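Side-chain contacts in beta-2-microglobulin (Ctenopharyngodon idella, PDB 5H5Z), which pairs as the light chain with the MHC class I heavy chain and so probably supports peptide presentation: residues 24-29 against 36-41; 71-76 against 92-97. The protein carries 1 engineered substitution. All blocks are in the same frame, centred on the assembly; numbering follows the deposited sequence.

Contact 1 of 2, residues 24-29 against 36-41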
# COMPACT_ATOMS: atom_id res chain seq x y z
N LEU B 24 14.46 -9.52 -1.07
CA LEU B 24 14.59 -8.42 -1.99
C LEU B 24 13.20 -7.87 -2.31
O LEU B 24 12.32 -8.63 -2.71
CB LEU B 24 15.29 -8.89 -3.26
CG LEU B 24 15.50 -7.87 -4.38
CD1 LEU B 24 16.47 -6.76 -3.99
CD2 LEU B 24 15.97 -8.60 -5.63
N ILE B 25 13.03 -6.57 -2.14
CA ILE B 25 11.73 -5.93 -2.27
C ILE B 25 11.77 -4.79 -3.28
O ILE B 25 12.68 -3.94 -3.24
CB ILE B 25 11.22 -5.40 -0.91
CG1 ILE B 25 11.15 -6.53 0.12
CG2 ILE B 25 9.88 -4.69 -1.08
CD1 ILE B 25 11.02 -6.07 1.56
N CYS B 26 10.80 -4.78 -4.19
CA CYS B 26 10.62 -3.66 -5.09
C CYS B 26 9.23 -3.09 -4.90
O CYS B 26 8.23 -3.73 -5.22
CB CYS B 26 10.86 -4.11 -6.54
SG CYS B 26 10.72 -2.80 -7.77
N TYR B 27 9.17 -1.88 -4.34
CA TYR B 27 7.92 -1.17 -4.09
C TYR B 27 7.67 -0.18 -5.22
O TYR B 27 8.44 0.76 -5.42
CB TYR B 27 7.97 -0.44 -2.75
CG TYR B 27 6.69 0.27 -2.35
CD1 TYR B 27 5.46 -0.39 -2.37
CD2 TYR B 27 6.72 1.59 -1.91
CE1 TYR B 27 4.30 0.26 -1.99
CE2 TYR B 27 5.57 2.24 -1.52
CZ TYR B 27 4.36 1.58 -1.57
OH TYR B 27 3.21 2.24 -1.18
N VAL B 28 6.58 -0.41 -5.94
CA VAL B 28 6.23 0.38 -7.12
C VAL B 28 4.93 1.12 -6.81
O VAL B 28 3.90 0.50 -6.60
CB VAL B 28 6.11 -0.51 -8.37
CG1 VAL B 28 5.77 0.31 -9.61
CG2 VAL B 28 7.40 -1.30 -8.59
N SER B 29 4.99 2.45 -6.77
CA SER B 29 3.87 3.23 -6.25
C SER B 29 3.57 4.46 -7.09
O SER B 29 4.32 4.78 -8.01
CB SER B 29 4.15 3.65 -4.81
OG SER B 29 5.29 4.50 -4.75
N ILE B 36 0.84 -2.91 -15.60
CA ILE B 36 2.27 -2.75 -15.35
C ILE B 36 2.98 -4.11 -15.33
O ILE B 36 2.36 -5.14 -15.05
CB ILE B 36 2.51 -1.97 -14.02
CG1 ILE B 36 3.93 -1.38 -13.96
CG2 ILE B 36 2.20 -2.84 -12.80
CD1 ILE B 36 4.05 -0.17 -13.06
N SER B 37 4.28 -4.09 -15.64
CA SER B 37 5.14 -5.26 -15.55
C SER B 37 6.24 -4.97 -14.54
O SER B 37 6.95 -3.97 -14.66
CB SER B 37 5.75 -5.57 -16.92
OG SER B 37 6.65 -6.66 -16.85
N ILE B 38 6.37 -5.84 -13.54
CA ILE B 38 7.46 -5.74 -12.56
C ILE B 38 8.19 -7.08 -12.49
O ILE B 38 7.57 -8.13 -12.34
CB ILE B 38 6.95 -5.36 -11.15
CG1 ILE B 38 6.08 -4.09 -11.18
CG2 ILE B 38 8.13 -5.19 -10.19
CD1 ILE B 38 5.21 -3.91 -9.95
N GLU B 39 9.52 -7.03 -12.62
CA GLU B 39 10.34 -8.23 -12.55
C GLU B 39 11.57 -7.98 -11.70
O GLU B 39 12.19 -6.92 -11.80
CB GLU B 39 10.77 -8.70 -13.95
CG GLU B 39 9.63 -9.19 -14.85
CD GLU B 39 8.93 -10.45 -14.35
OE1 GLU B 39 9.40 -11.07 -13.37
OE2 GLU B 39 7.91 -10.82 -14.96
N LEU B 40 11.91 -8.93 -10.83
CA LEU B 40 13.16 -8.85 -10.07
C LEU B 40 14.24 -9.62 -10.82
O LEU B 40 13.97 -10.70 -11.36
CB LEU B 40 12.98 -9.39 -8.65
CG LEU B 40 11.96 -8.67 -7.76
CD1 LEU B 40 11.75 -9.42 -6.45
CD2 LEU B 40 12.38 -7.24 -7.48
N LEU B 41 15.45 -9.06 -10.87
CA LEU B 41 16.53 -9.65 -11.65
C LEU B 41 17.78 -9.94 -10.83
O LEU B 41 18.16 -9.15 -9.95
CB LEU B 41 16.91 -8.74 -12.82
CG LEU B 41 15.82 -8.05 -13.64
CD1 LEU B 41 16.45 -7.11 -14.66
CD2 LEU B 41 14.89 -9.05 -14.33
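CB of Cys26 lies 3.6 Å from CD2 of Leu40, while the sulfur of the same cysteine comes no nearer than 4.3 Å to Ile38 CG2. Next along, Val28 and Ile38 meet tip to tip, CG2 of the valine 3.7 Å from CD1 of the isoleucine. The second valine methyl points to another partner: CG1, anti to the backbone N (chi1 -179°), ends 3.9 Å from CD1 of Ile36. At the other end CD1 of Leu40 rests against the backbone O of Leu24, also at 3.9 Å, and the two leucines face each other more loosely through their CD2 methyls. All six side chains are buried, and no hydrogen bond crosses. The two strands belong to opposite sheets of the immunoglobulin C1-set sandwich; the axes of segments 24-29 and 36-41 come within 8.5 Å and run nearly antiparallel, at 157°, and this contact fills the middle of the core between them. SG of Cys26 continues across that core into the disulfide with Cys81, against which Ile38 packs from the same sheet. Backbone bonds to Tyr11 and Gln9 on one flank and to Val69, Lys67 and Leu65 on the other hold 24-29 in its sheet.

Contact 2 of 2, residues 71-76 against 92-97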
# COMPACT_ATOMS: atom_id res chain seq x y z
N PHE B 71 16.33 -13.87 -1.24
CA PHE B 71 17.66 -13.78 -1.85
C PHE B 71 18.76 -13.78 -0.80
O PHE B 71 18.52 -13.47 0.37
CB PHE B 71 17.77 -12.59 -2.85
CG PHE B 71 18.12 -11.26 -2.23
CD1 PHE B 71 17.49 -10.80 -1.06
CD2 PHE B 71 19.06 -10.43 -2.84
CE1 PHE B 71 17.82 -9.57 -0.52
CE2 PHE B 71 19.39 -9.19 -2.30
CZ PHE B 71 18.77 -8.76 -1.14
N LYS B 72 19.95 -14.17 -1.23
CA LYS B 72 21.12 -14.17 -0.38
C LYS B 72 22.21 -13.41 -1.14
O LYS B 72 22.94 -14.00 -1.94
CB LYS B 72 21.54 -15.60 -0.06
CG LYS B 72 22.57 -15.72 1.06
CD LYS B 72 22.65 -17.13 1.62
CE LYS B 72 23.55 -18.03 0.78
NZ LYS B 72 23.90 -19.29 1.50
N PRO B 73 22.32 -12.08 -0.90
CA PRO B 73 23.27 -11.28 -1.67
C PRO B 73 24.73 -11.66 -1.41
O PRO B 73 25.14 -11.87 -0.26
CB PRO B 73 23.00 -9.85 -1.19
CG PRO B 73 22.38 -10.00 0.16
CD PRO B 73 21.58 -11.27 0.09
N GLU B 74 25.50 -11.78 -2.49
CA GLU B 74 26.93 -12.05 -2.42
C GLU B 74 27.68 -10.98 -3.21
O GLU B 74 27.07 -10.24 -3.99
CB GLU B 74 27.26 -13.46 -2.95
CG GLU B 74 26.52 -14.61 -2.27
CD GLU B 74 27.02 -14.94 -0.87
OE1 GLU B 74 27.97 -14.30 -0.38
OE2 GLU B 74 26.46 -15.86 -0.24
N LYS B 75 28.99 -10.91 -3.01
CA LYS B 75 29.83 -9.87 -3.62
C LYS B 75 29.71 -9.72 -5.14
O LYS B 75 29.64 -8.60 -5.64
CB LYS B 75 31.30 -10.05 -3.23
CG LYS B 75 31.86 -8.91 -2.39
CD LYS B 75 32.06 -7.66 -3.23
CE LYS B 75 31.82 -6.40 -2.41
NZ LYS B 75 32.44 -5.19 -3.03
N SER B 76 29.70 -10.84 -5.85
CA SER B 76 29.77 -10.81 -7.31
C SER B 76 28.40 -10.73 -8.01
O SER B 76 28.33 -10.78 -9.24
CB SER B 76 30.57 -12.01 -7.83
OG SER B 76 29.96 -13.23 -7.45
N ILE B 92 16.04 -0.40 -11.89
CA ILE B 92 16.68 0.19 -10.72
C ILE B 92 17.50 -0.88 -10.01
O ILE B 92 16.97 -1.91 -9.60
CB ILE B 92 15.62 0.81 -9.76
CG1 ILE B 92 14.69 1.77 -10.52
CG2 ILE B 92 16.28 1.50 -8.57
CD1 ILE B 92 15.35 3.02 -11.07
N VAL B 93 18.81 -0.63 -9.88
CA VAL B 93 19.73 -1.55 -9.21
C VAL B 93 19.60 -1.41 -7.69
O VAL B 93 19.54 -0.30 -7.16
CB VAL B 93 21.19 -1.29 -9.66
CG1 VAL B 93 22.18 -2.12 -8.84
CG2 VAL B 93 21.35 -1.58 -11.14
N TRP B 94 19.56 -2.54 -7.00
CA TRP B 94 19.53 -2.57 -5.54
C TRP B 94 20.83 -2.07 -4.92
O TRP B 94 21.91 -2.55 -5.25
CB TRP B 94 19.24 -3.98 -5.05
CG TRP B 94 19.34 -4.13 -3.58
CD1 TRP B 94 18.54 -3.54 -2.64
CD2 TRP B 94 20.28 -4.92 -2.86
NE1 TRP B 94 18.93 -3.91 -1.38
CE2 TRP B 94 20.00 -4.77 -1.48
CE3 TRP B 94 21.35 -5.75 -3.24
CZ2 TRP B 94 20.74 -5.41 -0.48
CZ3 TRP B 94 22.08 -6.39 -2.25
CH2 TRP B 94 21.77 -6.22 -0.89
N GLU B 95 20.70 -1.08 -4.04
CA GLU B 95 21.81 -0.50 -3.28
C GLU B 95 21.75 -1.06 -1.86
O GLU B 95 20.75 -0.86 -1.17
CB GLU B 95 21.67 1.02 -3.26
CG GLU B 95 22.49 1.74 -2.20
CD GLU B 95 23.98 1.63 -2.45
OE1 GLU B 95 24.49 2.32 -3.36
OE2 GLU B 95 24.64 0.84 -1.73
N SER B 96 22.82 -1.73 -1.42
CA SER B 96 22.83 -2.38 -0.11
C SER B 96 22.97 -1.43 1.09
O SER B 96 22.65 -1.80 2.21
CB SER B 96 23.92 -3.45 -0.05
OG SER B 96 25.21 -2.86 -0.02
N ASN B 97 23.46 -0.21 0.87
CA ASN B 97 23.72 0.72 1.99
C ASN B 97 24.81 0.20 2.94
O ASN B 97 25.13 0.85 3.94
CB ASN B 97 22.44 1.03 2.80
CG ASN B 97 21.35 1.70 1.97
OD1 ASN B 97 21.61 2.65 1.24
ND2 ASN B 97 20.12 1.21 2.10
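Phe71 turns the edge of its ring into a face of the Trp94 indole, a T-shaped (edge-to-face) pair at one end of the immunoglobulin sandwich, where the loop after strand 63-71 meets the C-terminal tail that follows strand 88-93. The phenyl and the six-membered indole ring stand at 82°, with centroids 5.1 Å apart. Two edge carbons do the touching: CE2 lies 3.9 Å from CZ3 of Trp94, and CZ sits over CH2 and CZ2. With CG between its backbone N and carbonyl carbon (chi1 85°), the phenyl swings out to the indole and lets Pro73 lie over one of its faces. Tyr79 makes a further edge-to-face pair with Phe71. Two residues on, Pro73 touches both rings. Its CD lies 3.8 Å above the centre of the Phe71 ring, and its CB approaches CZ3 of Trp94 obliquely at 3.7 Å, so proline and phenyl together receive the benzene half of the indole. A leucine in place of Trp94 would probably take away the indole face that the Phe71 edge meets and open a gap beside Pro73. Farther along, Lys75 makes a cation-pi contact with Phe274 of the MHC class I heavy chain. On the tail, CA of Ser96, in the conformer given, lies over the indole face opposite Phe71. Glu95 OE2 forms a salt bridge with Lys188 of the heavy chain and also accepts the backbone N-H of Asn97 through its anti lone pair, Asn97 N to Glu95 OE2 being 3.0 Å at 162°.

From the N terminus, the chain first runs through strand 7-12; contact 1 then closes the short loop by which it passes from strand 22-31 to strand 36-42 of the facing sheet. Contact 2 opens later, at the end of strand 63-71, and closes a longer loop through strands 79-85 and 88-93 at the C-terminal tail. The two closures are in series, neither enclosing nor crossing the other. One ties the sheets together at mid-core, the other at an end of the sandwich, with centres about 15 Å apart. Leu24 joins them: its CD1 lies 3.9 Å from Trp94 CG, and its backbone borders Phe71.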